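Local coordinates for cysteine synthase (Fusobacterium nucleatum subsp. nucleatum strain ATCC 25586, PDB 5XEM), which probably makes L-cysteine from O-acetyl-L-serine and hydrogen sulfide with pyridoxal 5'-phosphate, and also releases hydrogen sulfide from L-cysteine, at residues A[94-98]-A[127-131]; A[100-104]-A[222-226]; A[252-256]-A[269-275]. All coordinates share one frame; numbering follows the deposited sequence.

Interaction 1: A[94-98]-A[127-131]; sequences IVMPD and CLEKL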
ATOM      1  N   ILE A  94      -7.520 -11.737 -17.327  1.00 12.60           N
ATOM      2  CA  ILE A  94      -7.214 -10.368 -17.636  1.00 13.28           C
ATOM      3  C   ILE A  94      -6.346 -10.313 -18.898  1.00 13.08           C
ATOM      4  O   ILE A  94      -5.475 -11.158 -19.097  1.00 12.86           O
ATOM      5  CB  ILE A  94      -6.478  -9.707 -16.455  1.00 14.54           C
ATOM      6  CG1 ILE A  94      -7.440  -9.515 -15.271  1.00 14.38           C
ATOM      7  CG2 ILE A  94      -5.799  -8.431 -16.899  1.00 15.98           C
ATOM      8  CD1 ILE A  94      -8.505  -8.486 -15.490  1.00 15.37           C
ATOM      9  N   VAL A  95      -6.628  -9.347 -19.754  1.00 12.99           N
ATOM     10  CA  VAL A  95      -5.790  -9.053 -20.930  1.00 14.45           C
ATOM     11  C   VAL A  95      -5.160  -7.708 -20.731  1.00 15.45           C
ATOM     12  O   VAL A  95      -5.862  -6.720 -20.449  1.00 14.32           O
ATOM     13  CB  VAL A  95      -6.569  -9.040 -22.251  1.00 14.68           C
ATOM     14  CG1 VAL A  95      -5.608  -8.857 -23.417  1.00 15.09           C
ATOM     15  CG2 VAL A  95      -7.362 -10.343 -22.402  1.00 15.20           C
ATOM     16  N   MET A  96      -3.838  -7.648 -20.902  1.00 17.08           N
ATOM     17  CA  MET A  96      -3.077  -6.429 -20.654  0.60 18.59           C
ATOM     18  C   MET A  96      -1.971  -6.257 -21.694  1.00 19.70           C
ATOM     19  O   MET A  96      -1.484  -7.252 -22.223  1.00 19.40           O
ATOM     20  CB  MET A  96      -2.442  -6.513 -19.258  0.60 19.47           C
ATOM     21  CG  MET A  96      -1.790  -5.233 -18.747  0.60 20.96           C
ATOM     22  SD  MET A  96      -1.234  -5.369 -17.030  0.60 22.00           S
ATOM     23  CE  MET A  96      -0.204  -6.829 -17.192  0.60 21.04           C
ATOM     24  N   PRO A  97      -1.554  -5.007 -21.950  1.00 21.24           N
ATOM     25  CA  PRO A  97      -0.381  -4.824 -22.813  1.00 23.40           C
ATOM     26  C   PRO A  97       0.909  -5.286 -22.131  1.00 28.01           C
ATOM     27  O   PRO A  97       1.095  -5.033 -20.943  1.00 25.97           O
ATOM     28  CB  PRO A  97      -0.320  -3.303 -23.009  1.00 22.58           C
ATOM     29  CG  PRO A  97      -1.660  -2.789 -22.651  1.00 23.11           C
ATOM     30  CD  PRO A  97      -2.124  -3.713 -21.555  1.00 21.71           C
ATOM     31  N   ASP A  98       1.799  -5.902 -22.908  1.00 30.85           N
ATOM     32  CA  ASP A  98       3.129  -6.300 -22.437  1.00 32.23           C
ATOM     33  C   ASP A  98       4.128  -5.163 -22.129  1.00 34.06           C
ATOM     34  O   ASP A  98       5.239  -5.449 -21.710  1.00 39.42           O
ATOM     35  CB  ASP A  98       3.747  -7.315 -23.419  1.00 30.82           C
ATOM     36  CG  ASP A  98       4.032  -6.721 -24.813  1.00 32.15           C
ATOM     37  OD1 ASP A  98       4.107  -5.474 -24.943  1.00 29.13           O
ATOM     38  OD2 ASP A  98       4.170  -7.504 -25.768  1.00 32.24           O
ATOM     39  N   CYS A 127      -6.001  -5.255 -26.559  1.00 14.87           N
ATOM     40  CA  CYS A 127      -6.556  -5.969 -25.405  1.00 15.56           C
ATOM     41  C   CYS A 127      -8.041  -6.270 -25.582  1.00 16.06           C
ATOM     42  O   CYS A 127      -8.484  -7.402 -25.357  1.00 16.97           O
ATOM     43  CB  CYS A 127      -6.366  -5.143 -24.141  1.00 15.27           C
ATOM     44  SG  CYS A 127      -4.623  -4.781 -23.817  1.00 16.71           S
ATOM     45  N   LEU A 128      -8.809  -5.242 -25.955  1.00 16.84           N
ATOM     46  CA  LEU A 128     -10.248  -5.403 -26.172  1.00 17.76           C
ATOM     47  C   LEU A 128     -10.531  -6.394 -27.311  1.00 19.94           C
ATOM     48  O   LEU A 128     -11.425  -7.255 -27.202  1.00 20.38           O
ATOM     49  CB  LEU A 128     -10.927  -4.040 -26.410  1.00 18.26           C
ATOM     50  CG  LEU A 128     -11.110  -3.105 -25.198  1.00 18.60           C
ATOM     51  CD1 LEU A 128     -11.580  -1.740 -25.656  1.00 18.67           C
ATOM     52  CD2 LEU A 128     -12.154  -3.662 -24.237  1.00 17.63           C
ATOM     53  N   GLU A 129      -9.759  -6.318 -28.394  1.00 19.97           N
ATOM     54  CA  GLU A 129      -9.930  -7.258 -29.490  1.00 21.15           C
ATOM     55  C   GLU A 129      -9.650  -8.704 -29.040  1.00 20.26           C
ATOM     56  O   GLU A 129     -10.359  -9.634 -29.438  1.00 17.79           O
ATOM     57  CB  GLU A 129      -9.040  -6.876 -30.678  1.00 25.13           C
ATOM     58  CG  GLU A 129      -9.495  -5.591 -31.375  1.00 28.20           C
ATOM     59  CD  GLU A 129      -8.522  -5.126 -32.451  1.00 33.28           C
ATOM     60  OE1 GLU A 129      -7.421  -5.707 -32.555  1.00 36.41           O
ATOM     61  OE2 GLU A 129      -8.858  -4.167 -33.180  1.00 36.27           O
ATOM     62  N   LYS A 130      -8.649  -8.892 -28.184  1.00 18.90           N
ATOM     63  CA  LYS A 130      -8.328 -10.230 -27.687  1.00 20.32           C
ATOM     64  C   LYS A 130      -9.496 -10.824 -26.861  1.00 19.37           C
ATOM     65  O   LYS A 130      -9.692 -12.058 -26.839  1.00 17.62           O
ATOM     66  CB  LYS A 130      -7.035 -10.186 -26.863  1.00 22.13           C
ATOM     67  CG  LYS A 130      -6.563 -11.514 -26.304  1.00 24.39           C
ATOM     68  CD  LYS A 130      -6.086 -12.459 -27.396  1.00 26.07           C
ATOM     69  CE  LYS A 130      -5.396 -13.674 -26.790  1.00 29.43           C
ATOM     70  NZ  LYS A 130      -4.770 -14.548 -27.834  1.00 31.06           N
ATOM     71  N   LEU A 131     -10.265  -9.964 -26.190  1.00 18.67           N
ATOM     72  CA  LEU A 131     -11.398 -10.460 -25.392  1.00 21.05           C
ATOM     73  C   LEU A 131     -12.362 -11.285 -26.238  1.00 21.79           C
ATOM     74  O   LEU A 131     -12.945 -12.262 -25.738  1.00 20.95           O
ATOM     75  CB  LEU A 131     -12.182  -9.327 -24.715  1.00 22.27           C
ATOM     76  CG  LEU A 131     -11.446  -8.446 -23.712  1.00 21.77           C
ATOM     77  CD1 LEU A 131     -12.404  -7.446 -23.096  1.00 21.67           C
ATOM     78  CD2 LEU A 131     -10.777  -9.270 -22.620  1.00 23.95           C
TER
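Val-95 and Cys-127 face each other where a parallel beta-sheet receives a covering helix, a worked example of alpha/beta packing in the smaller lobe of a fold-type II pyridoxal phosphate enzyme. The valine works with both branches. With chi1 at -175°, CG1 stands anti to the backbone N and meets the helix backbone, 3.6 Å from Cys-127 CA, while also touching Lys-130 CB at 4.0 Å. CG2, on the side of the backbone N, slips past Leu-131 in the opposite direction and rests 3.6 Å from its CD2. Val-95 therefore sits against three residues of the helix, spread over little more than one turn. Lys-130 lends only the root of its chain: it crosses the valine at about a right angle, then bends at chi2 (69°) and carries NZ off to a salt bridge with Glu-133, keeping charge away from the apolar seam.

No hydrogen bond joins the two segments, whose fit is one of shape. Strand 94-97 and helix 127-131 run nearly antiparallel, at 151°, with axes 7.9 Å apart. This direction is that of a beta-alpha-beta crossover: helix 123-136 returns the chain from the C-terminal end of strand 114-118 to the N-terminal end of the parallel strand 141-142. On the way it passes across strands 92-97 and 68-72, and Cys-127 also touches Thr-118 and Ala-72 on the strands flanking Val-95. The far face of the strand is covered by helix 103-110, against which Ile-94 and Met-96 pack. Where the strand ends, the thiol of Cys-127 takes over the packing: SG lies 3.7 Å from the carbonyl carbon C of Met-96 and 3.5 Å from CD of the Pro-97 ring.

Interaction 2: A[100-104]-A[222-226]; sequences MSIER and IQGMG. With 85F ((2R)-2-azanyl-3-[(2R)-2-azanyl-3-oxidanyl-3-oxidanylidene-propyl]sulfanyl-propanoic acid), chain C; PLP (pyridoxal-5'-phosphate), chain D.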
ATOM      1  N   MET A 100       3.751  -2.615 -19.801  1.00 45.06           N
ATOM      2  CA  MET A 100       3.518  -1.958 -18.509  1.00 47.28           C
ATOM      3  C   MET A 100       4.509  -2.486 -17.460  1.00 46.80           C
ATOM      4  O   MET A 100       5.182  -3.500 -17.684  1.00 47.77           O
ATOM      5  CB  MET A 100       2.054  -2.142 -18.052  1.00 50.32           C
ATOM      6  CG  MET A 100       0.987  -1.771 -19.098  1.00 51.11           C
ATOM      7  SD  MET A 100       0.786  -0.002 -19.450  1.00 51.13           S
ATOM      8  CE  MET A 100       2.338   0.436 -20.251  1.00 53.54           C
ATOM      9  N   SER A 101       4.610  -1.779 -16.332  1.00 43.73           N
ATOM     10  CA  SER A 101       5.528  -2.171 -15.255  1.00 42.24           C
ATOM     11  C   SER A 101       5.298  -3.654 -14.905  1.00 40.65           C
ATOM     12  O   SER A 101       4.157  -4.059 -14.677  1.00 39.10           O
ATOM     13  CB  SER A 101       5.346  -1.272 -14.018  1.00 40.44           C
ATOM     14  OG  SER A 101       4.169  -1.597 -13.290  1.00 39.23           O
ATOM     15  N   ILE A 102       6.366  -4.456 -14.852  1.00 39.91           N
ATOM     16  CA  ILE A 102       6.195  -5.927 -14.714  1.00 38.67           C
ATOM     17  C   ILE A 102       5.671  -6.327 -13.310  1.00 35.38           C
ATOM     18  O   ILE A 102       5.272  -7.473 -13.079  1.00 33.38           O
ATOM     19  CB  ILE A 102       7.471  -6.757 -15.080  1.00 39.97           C
ATOM     20  CG1 ILE A 102       8.331  -6.070 -16.158  1.00 39.52           C
ATOM     21  CG2 ILE A 102       7.058  -8.150 -15.570  1.00 38.98           C
ATOM     22  CD1 ILE A 102       9.564  -6.853 -16.575  1.00 39.94           C
ATOM     23  N   GLU A 103       5.666  -5.380 -12.370  1.00 34.50           N
ATOM     24  CA  GLU A 103       5.013  -5.618 -11.083  1.00 34.01           C
ATOM     25  C   GLU A 103       3.512  -5.908 -11.279  1.00 32.44           C
ATOM     26  O   GLU A 103       2.929  -6.666 -10.514  1.00 29.29           O
ATOM     27  CB  GLU A 103       5.213  -4.452 -10.109  1.00 34.71           C
ATOM     28  CG  GLU A 103       6.657  -4.242  -9.650  1.00 35.15           C
ATOM     29  CD  GLU A 103       7.381  -3.159 -10.434  1.00 37.09           C
ATOM     30  OE1 GLU A 103       7.321  -3.194 -11.681  1.00 35.84           O
ATOM     31  OE2 GLU A 103       8.007  -2.279  -9.798  1.00 37.51           O
ATOM     32  N   ARG A 104       2.897  -5.326 -12.314  1.00 31.07           N
ATOM     33  CA  ARG A 104       1.460  -5.515 -12.545  1.00 28.70           C
ATOM     34  C   ARG A 104       1.092  -6.992 -12.781  1.00 26.95           C
ATOM     35  O   ARG A 104       0.125  -7.466 -12.199  1.00 25.42           O
ATOM     36  CB  ARG A 104       0.963  -4.616 -13.693  1.00 29.45           C
ATOM     37  CG  ARG A 104       1.023  -3.110 -13.403  1.00 30.01           C
ATOM     38  CD  ARG A 104       0.711  -2.349 -14.695  1.00 31.48           C
ATOM     39  NE  ARG A 104       0.648  -0.878 -14.648  1.00 35.55           N
ATOM     40  CZ  ARG A 104      -0.187  -0.157 -13.893  1.00 33.27           C
ATOM     41  NH1 ARG A 104      -1.010  -0.762 -13.030  1.00 39.56           N
ATOM     42  NH2 ARG A 104      -0.189   1.159 -13.972  1.00 26.11           N
ATOM     43  N   ILE A 222       3.130   7.673 -19.166  1.00 12.45           N
ATOM     44  CA  ILE A 222       2.327   7.967 -17.961  1.00 12.46           C
ATOM     45  C   ILE A 222       1.342   6.811 -17.805  1.00 13.22           C
ATOM     46  O   ILE A 222       0.163   6.895 -18.190  1.00 12.88           O
ATOM     47  CB  ILE A 222       1.617   9.331 -18.008  1.00 12.05           C
ATOM     48  CG1 ILE A 222       2.617  10.448 -18.399  1.00 12.08           C
ATOM     49  CG2 ILE A 222       0.906   9.615 -16.682  1.00 11.45           C
ATOM     50  CD1 ILE A 222       1.991  11.818 -18.595  1.00 11.90           C
ATOM     51  N   GLN A 223       1.851   5.719 -17.242  1.00 13.55           N
ATOM     52  CA  GLN A 223       1.097   4.464 -17.174  1.00 14.32           C
ATOM     53  C   GLN A 223      -0.277   4.620 -16.550  1.00 13.77           C
ATOM     54  O   GLN A 223      -0.409   5.223 -15.480  1.00 13.57           O
ATOM     55  CB  GLN A 223       1.902   3.397 -16.424  1.00 15.66           C
ATOM     56  CG  GLN A 223       3.224   3.050 -17.067  1.00 17.24           C
ATOM     57  CD  GLN A 223       3.943   1.893 -16.370  1.00 18.76           C
ATOM     58  OE1 GLN A 223       3.310   0.895 -15.961  1.00 22.07           O
ATOM     59  NE2 GLN A 223       5.275   2.010 -16.249  1.00 19.70           N
ATOM     60  N   GLY A 224      -1.305   4.059 -17.205  1.00 13.07           N
ATOM     61  CA  GLY A 224      -2.682   4.179 -16.721  1.00 13.49           C
ATOM     62  C   GLY A 224      -3.432   5.320 -17.402  1.00 13.95           C
ATOM     63  O   GLY A 224      -4.659   5.242 -17.653  1.00 14.70           O
ATOM     64  N   MET A 225      -2.720   6.387 -17.732  1.00 12.69           N
ATOM     65  CA  MET A 225      -3.392   7.502 -18.427  1.00 12.34           C
ATOM     66  C   MET A 225      -3.317   7.275 -19.951  1.00 11.61           C
ATOM     67  O   MET A 225      -2.685   6.327 -20.424  1.00 11.77           O
ATOM     68  CB  MET A 225      -2.777   8.829 -18.014  1.00 12.84           C
ATOM     69  CG  MET A 225      -3.370   9.389 -16.733  1.00 13.06           C
ATOM     70  SD  MET A 225      -2.507  10.810 -16.053  1.00 13.70           S
ATOM     71  CE  MET A 225      -2.623  11.938 -17.474  1.00 13.24           C
ATOM     72  N   GLY A 226      -3.979   8.138 -20.703  1.00 12.10           N
ATOM     73  CA  GLY A 226      -4.009   8.059 -22.145  1.00 12.09           C
ATOM     74  C   GLY A 226      -5.184   7.223 -22.610  1.00 12.55           C
ATOM     75  O   GLY A 226      -5.713   6.406 -21.866  1.00 12.50           O
TER
HETATM   76  N   85F C 501      -6.147   2.771 -15.685  1.00 14.23           N
HETATM   77  CA  85F C 501      -7.010   1.814 -16.408  1.00 13.70           C
HETATM   78  CB  85F C 501      -6.786   1.931 -17.932  1.00 15.71           C
HETATM   79  SG  85F C 501      -7.420   3.430 -18.645  1.00 18.25           S
HETATM   80  CD  85F C 501      -7.161   3.295 -20.427  1.00 16.79           C
HETATM   81  CE  85F C 501      -5.677   3.164 -20.862  1.00 16.87           C
HETATM   82  NZ2 85F C 501      -4.835   4.194 -20.240  1.00 16.00           N
HETATM   83  CZ1 85F C 501      -5.627   3.342 -22.404  1.00 17.16           C
HETATM   84  OH1 85F C 501      -4.468   3.452 -22.904  1.00 16.22           O
HETATM   85  OH2 85F C 501      -6.691   3.383 -23.083  1.00 15.94           O
HETATM   86  C   85F C 501      -6.748   0.393 -15.958  1.00 13.13           C
HETATM   87  OXT 85F C 501      -6.267   0.241 -14.825  1.00 11.94           O
HETATM   88  O   85F C 501      -7.078  -0.532 -16.742  1.00 13.72           O
HETATM   89  N1  PLP D 502      -3.794   6.526 -13.320  1.00 11.63           N
HETATM   90  C2  PLP D 502      -3.617   5.198 -13.235  1.00 12.08           C
HETATM   91  C2A PLP D 502      -2.414   4.638 -12.475  1.00 11.06           C
HETATM   92  C3  PLP D 502      -4.537   4.307 -13.816  1.00 11.97           C
HETATM   93  O3  PLP D 502      -4.346   2.968 -13.702  1.00 13.45           O
HETATM   94  C4  PLP D 502      -5.642   4.800 -14.505  1.00 12.28           C
HETATM   95  C4A PLP D 502      -6.657   3.873 -15.153  1.00 12.57           C
HETATM   96  C5  PLP D 502      -5.797   6.191 -14.570  1.00 11.95           C
HETATM   97  C6  PLP D 502      -4.858   7.020 -13.959  1.00 12.23           C
HETATM   98  C5A PLP D 502      -6.961   6.851 -15.277  1.00 12.28           C
HETATM   99  O4P PLP D 502      -8.200   6.645 -14.507  1.00 11.96           O
HETATM  100  P   PLP D 502      -9.666   6.573 -15.202  1.00 12.45           P
HETATM  101  O1P PLP D 502     -10.668   6.624 -14.188  1.00 12.50           O
HETATM  102  O2P PLP D 502      -9.625   5.350 -15.979  1.00 13.12           O
HETATM  103  O3P PLP D 502      -9.664   7.727 -16.142  1.00 11.05           O
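Gln-223 sets CG anti to its own carbonyl carbon (chi1 -61°) and stays extended beyond it, which delivers OE1 to Ser-101 and Arg-104. Ser-101 N gives OE1 a nearly straight hydrogen bond of 3.0 Å (167° at the hydrogen), arriving tilted from the carbonyl plane. Arg-104, stretched out from CG to NE, passes Gln-223 in the opposite direction and adds a weak bond from NE to OE1 at 3.5 Å, with the guanidinium and amide planes 56° apart. One oxygen thus links segment 100-104 to the loop 222-226, whose Gly-224 O lies 3.3 Å from pyridoxal phosphate C4. Arg-104 also makes a weak hydrogen bond to Asn-76, a residue that binds the cofactor.

The loop makes a type II turn from Ile-222 to Met-225, with Gly-224 at the third position, where a positive phi suits glycine. In the active site, carbonyls at the end of the turn and just after it converge on the distal amino group of the bound lanthionine: NZ2 donates to Gly-224 O (2.8 Å) and Gly-226 O (2.9 Å), and weakly to Met-225 O (3.0 Å). Three main-chain acceptors round one nitrogen are consistent with a protonated amine.

Interaction 3: A[252-256]-A[269-275]; sequences AFEMM and ISTGATF. With PLP (pyridoxal-5'-phosphate), chain D.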
ATOM      1  N   ALA A 252       6.186  14.424 -15.442  1.00 14.07           N
ATOM      2  CA  ALA A 252       5.424  13.499 -14.591  1.00 14.11           C
ATOM      3  C   ALA A 252       6.363  12.704 -13.664  1.00 14.30           C
ATOM      4  O   ALA A 252       6.095  12.586 -12.479  1.00 13.17           O
ATOM      5  CB  ALA A 252       4.551  12.552 -15.432  1.00 13.55           C
ATOM      6  N   PHE A 253       7.445  12.161 -14.216  1.00 14.86           N
ATOM      7  CA  PHE A 253       8.430  11.437 -13.433  1.00 16.00           C
ATOM      8  C   PHE A 253       9.098  12.371 -12.420  1.00 16.34           C
ATOM      9  O   PHE A 253       9.277  12.012 -11.248  1.00 14.72           O
ATOM     10  CB  PHE A 253       9.477  10.768 -14.331  1.00 16.34           C
ATOM     11  CG  PHE A 253       9.008   9.468 -14.930  1.00 18.83           C
ATOM     12  CD1 PHE A 253       9.018   8.304 -14.174  1.00 20.25           C
ATOM     13  CD2 PHE A 253       8.509   9.417 -16.208  1.00 20.09           C
ATOM     14  CE1 PHE A 253       8.556   7.105 -14.703  1.00 21.09           C
ATOM     15  CE2 PHE A 253       8.058   8.221 -16.748  1.00 20.57           C
ATOM     16  CZ  PHE A 253       8.082   7.074 -16.008  1.00 20.60           C
ATOM     17  N   GLU A 254       9.447  13.573 -12.865  1.00 17.36           N
ATOM     18  CA  GLU A 254      10.092  14.535 -11.974  1.00 19.33           C
ATOM     19  C   GLU A 254       9.203  14.855 -10.757  1.00 18.46           C
ATOM     20  O   GLU A 254       9.675  14.898  -9.608  1.00 16.47           O
ATOM     21  CB  GLU A 254      10.464  15.805 -12.751  1.00 23.18           C
ATOM     22  CG  GLU A 254      11.153  16.855 -11.891  1.00 28.62           C
ATOM     23  CD  GLU A 254      11.757  18.015 -12.687  1.00 33.60           C
ATOM     24  OE1 GLU A 254      12.112  17.832 -13.874  1.00 38.21           O
ATOM     25  OE2 GLU A 254      11.886  19.107 -12.092  1.00 37.98           O
ATOM     26  N   MET A 255       7.917  15.069 -11.002  1.00 17.06           N
ATOM     27  CA  MET A 255       6.989  15.435  -9.954  1.00 18.32           C
ATOM     28  C   MET A 255       6.641  14.228  -9.066  1.00 16.25           C
ATOM     29  O   MET A 255       6.433  14.403  -7.877  1.00 14.71           O
ATOM     30  CB  MET A 255       5.730  16.068 -10.555  1.00 20.50           C
ATOM     31  CG  MET A 255       4.890  16.867  -9.587  1.00 23.91           C
ATOM     32  SD  MET A 255       5.785  18.090  -8.584  1.00 32.62           S
ATOM     33  CE  MET A 255       6.998  18.695  -9.755  1.00 24.93           C
ATOM     34  N   MET A 256       6.587  13.029  -9.636  1.00 15.30           N
ATOM     35  CA  MET A 256       6.450  11.812  -8.811  1.00 16.05           C
ATOM     36  C   MET A 256       7.595  11.782  -7.783  1.00 15.70           C
ATOM     37  O   MET A 256       7.390  11.548  -6.601  1.00 15.41           O
ATOM     38  CB  MET A 256       6.524  10.577  -9.698  1.00 15.97           C
ATOM     39  CG  MET A 256       6.360   9.260  -8.973  1.00 16.69           C
ATOM     40  SD  MET A 256       6.450   7.916 -10.157  1.00 18.38           S
ATOM     41  CE  MET A 256       6.582   6.505  -9.050  1.00 18.57           C
ATOM     42  N   ILE A 269       3.000   7.258 -11.503  1.00 10.08           N
ATOM     43  CA  ILE A 269       3.432   8.194 -12.535  1.00 10.18           C
ATOM     44  C   ILE A 269       2.313   9.149 -12.857  1.00 10.00           C
ATOM     45  O   ILE A 269       2.532  10.353 -13.030  1.00  9.79           O
ATOM     46  CB  ILE A 269       3.918   7.474 -13.806  1.00 10.68           C
ATOM     47  CG1 ILE A 269       5.017   6.434 -13.512  1.00 10.93           C
ATOM     48  CG2 ILE A 269       4.459   8.495 -14.816  1.00 10.89           C
ATOM     49  CD1 ILE A 269       5.171   5.323 -14.563  1.00 12.08           C
ATOM     50  N   SER A 270       1.091   8.628 -12.952  1.00  9.61           N
ATOM     51  CA  SER A 270      -0.063   9.490 -13.219  1.00 10.19           C
ATOM     52  C   SER A 270      -0.328  10.495 -12.111  1.00  9.57           C
ATOM     53  O   SER A 270      -0.899  11.564 -12.374  1.00  9.56           O
ATOM     54  CB  SER A 270      -1.329   8.677 -13.550  1.00 10.27           C
ATOM     55  OG  SER A 270      -1.935   8.118 -12.410  1.00 11.10           O
ATOM     56  N   THR A 271       0.039  10.171 -10.868  1.00  9.27           N
ATOM     57  CA  THR A 271      -0.079  11.131  -9.781  1.00  9.23           C
ATOM     58  C   THR A 271       0.915  12.281  -9.998  1.00  9.32           C
ATOM     59  O   THR A 271       0.558  13.437  -9.771  1.00  9.76           O
ATOM     60  CB  THR A 271       0.185  10.484  -8.396  1.00  8.77           C
ATOM     61  OG1 THR A 271      -0.835   9.494  -8.137  1.00  8.75           O
ATOM     62  CG2 THR A 271       0.208  11.522  -7.298  1.00  8.96           C
ATOM     63  N   GLY A 272       2.129  11.955 -10.432  1.00  9.81           N
ATOM     64  CA  GLY A 272       3.098  12.990 -10.803  1.00 10.37           C
ATOM     65  C   GLY A 272       2.570  13.877 -11.920  1.00 11.03           C
ATOM     66  O   GLY A 272       2.684  15.097 -11.852  1.00 11.72           O
ATOM     67  N   ALA A 273       1.967  13.263 -12.919  1.00 11.07           N
ATOM     68  CA  ALA A 273       1.392  14.001 -14.064  1.00 11.71           C
ATOM     69  C   ALA A 273       0.271  14.938 -13.648  1.00 12.72           C
ATOM     70  O   ALA A 273       0.268  16.134 -14.019  1.00 12.69           O
ATOM     71  CB  ALA A 273       0.925  13.013 -15.119  1.00 11.13           C
ATOM     72  N   THR A 274      -0.677  14.408 -12.863  1.00 12.98           N
ATOM     73  CA  THR A 274      -1.850  15.150 -12.417  1.00 13.32           C
ATOM     74  C   THR A 274      -1.474  16.269 -11.451  1.00 13.84           C
ATOM     75  O   THR A 274      -1.972  17.411 -11.557  1.00 13.24           O
ATOM     76  CB  THR A 274      -2.889  14.194 -11.786  1.00 13.03           C
ATOM     77  OG1 THR A 274      -3.178  13.163 -12.726  1.00 13.42           O
ATOM     78  CG2 THR A 274      -4.166  14.925 -11.394  1.00 12.03           C
ATOM     79  N   PHE A 275      -0.535  15.962 -10.562  1.00 14.31           N
ATOM     80  CA  PHE A 275      -0.054  16.929  -9.613  1.00 14.93           C
ATOM     81  C   PHE A 275       0.720  18.036 -10.334  1.00 14.23           C
ATOM     82  O   PHE A 275       0.580  19.195 -10.005  1.00 14.51           O
ATOM     83  CB  PHE A 275       0.835  16.290  -8.539  1.00 15.47           C
ATOM     84  CG  PHE A 275       1.149  17.218  -7.422  1.00 16.58           C
ATOM     85  CD1 PHE A 275       0.214  17.455  -6.432  1.00 17.93           C
ATOM     86  CD2 PHE A 275       2.356  17.896  -7.383  1.00 18.47           C
ATOM     87  CE1 PHE A 275       0.492  18.332  -5.412  1.00 19.04           C
ATOM     88  CE2 PHE A 275       2.640  18.790  -6.362  1.00 18.31           C
ATOM     89  CZ  PHE A 275       1.704  19.002  -5.375  1.00 17.96           C
TER
HETATM   90  N1  PLP D 502      -3.794   6.526 -13.320  1.00 11.63           N
HETATM   91  C2  PLP D 502      -3.617   5.198 -13.235  1.00 12.08           C
HETATM   92  C2A PLP D 502      -2.414   4.638 -12.475  1.00 11.06           C
HETATM   93  C3  PLP D 502      -4.537   4.307 -13.816  1.00 11.97           C
HETATM   94  O3  PLP D 502      -4.346   2.968 -13.702  1.00 13.45           O
HETATM   95  C4  PLP D 502      -5.642   4.800 -14.505  1.00 12.28           C
HETATM   96  C4A PLP D 502      -6.657   3.873 -15.153  1.00 12.57           C
HETATM   97  C5  PLP D 502      -5.797   6.191 -14.570  1.00 11.95           C
HETATM   98  C6  PLP D 502      -4.858   7.020 -13.959  1.00 12.23           C
HETATM   99  C5A PLP D 502      -6.961   6.851 -15.277  1.00 12.28           C
HETATM  100  O4P PLP D 502      -8.200   6.645 -14.507  1.00 11.96           O
HETATM  101  P   PLP D 502      -9.666   6.573 -15.202  1.00 12.45           P
HETATM  102  O1P PLP D 502     -10.668   6.624 -14.188  1.00 12.50           O
HETATM  103  O2P PLP D 502      -9.625   5.350 -15.979  1.00 13.12           O
HETATM  104  O3P PLP D 502      -9.664   7.727 -16.142  1.00 11.05           O
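Ile-269 lies against the face of the Phe-253 ring at one end of a helix-helix crossing in the larger lobe of the fold-type II architecture. Helices 252-256 and 269-275 meet almost perpendicularly, at 98°, with axes 7.0 Å apart. The isoleucine presents both branches to the phenylalanine: CG2 makes a CH-pi contact 4.1 Å from the ring centroid, only 14° off the normal, while CD1 reaches CZ at the rim. Met-256, fully extended, lays SD against the backbone N of Ile-269 at 3.8 Å and near its CG1.

At the opposite end the ring belongs to the other helix and offers its edge. Met-255 crosses Phe-275 at about a right angle; its CG lies in the ring plane, 3.5 Å from CD2, and bends at chi2 and chi3 keep SD alongside that edge, a Met-aromatic contact. Between these two ends the backbones come close at Gly-272, whose lack of a side chain lets CA approach Met-256 N and make a CA-H...O contact of 3.5 Å with Ala-252 O. Nearby, the methyl groups of Ala-252 and Ala-273 touch.

Away from the neighbouring helix, Ser-270 turns to the cofactor, its OG donating to pyridoxal phosphate N1 at 2.6 Å. Its carbonyl is gripped twice by Thr-274: the backbone N and the hydroxyl OG1 reach Ser-270 O from opposite faces of its plane, OG1 at 2.8 Å.

Overall arrangement
Along the chain, interactions 1 and 2 interlock: their segments alternate, and strand 92-97 of the first is followed, after a short loop, by helix 103-110 of the second, where Met-96 packs on Arg-104. Interaction 3 follows both. Its centre is about 13 Å from that of interaction 2, and the two touch through Ile-222, Gln-223 and Met-225 against helix 269-284; both also reach pyridoxal phosphate. Interactions 1 and 3 lie about 26 Å apart between centres, without contact, in the lobes of the four-stranded parallel sheet and of the six-stranded mixed sheet respectively. Interaction 2 bridges them, consistent with an active site lying between the lobes, as in fold-type II enzymes.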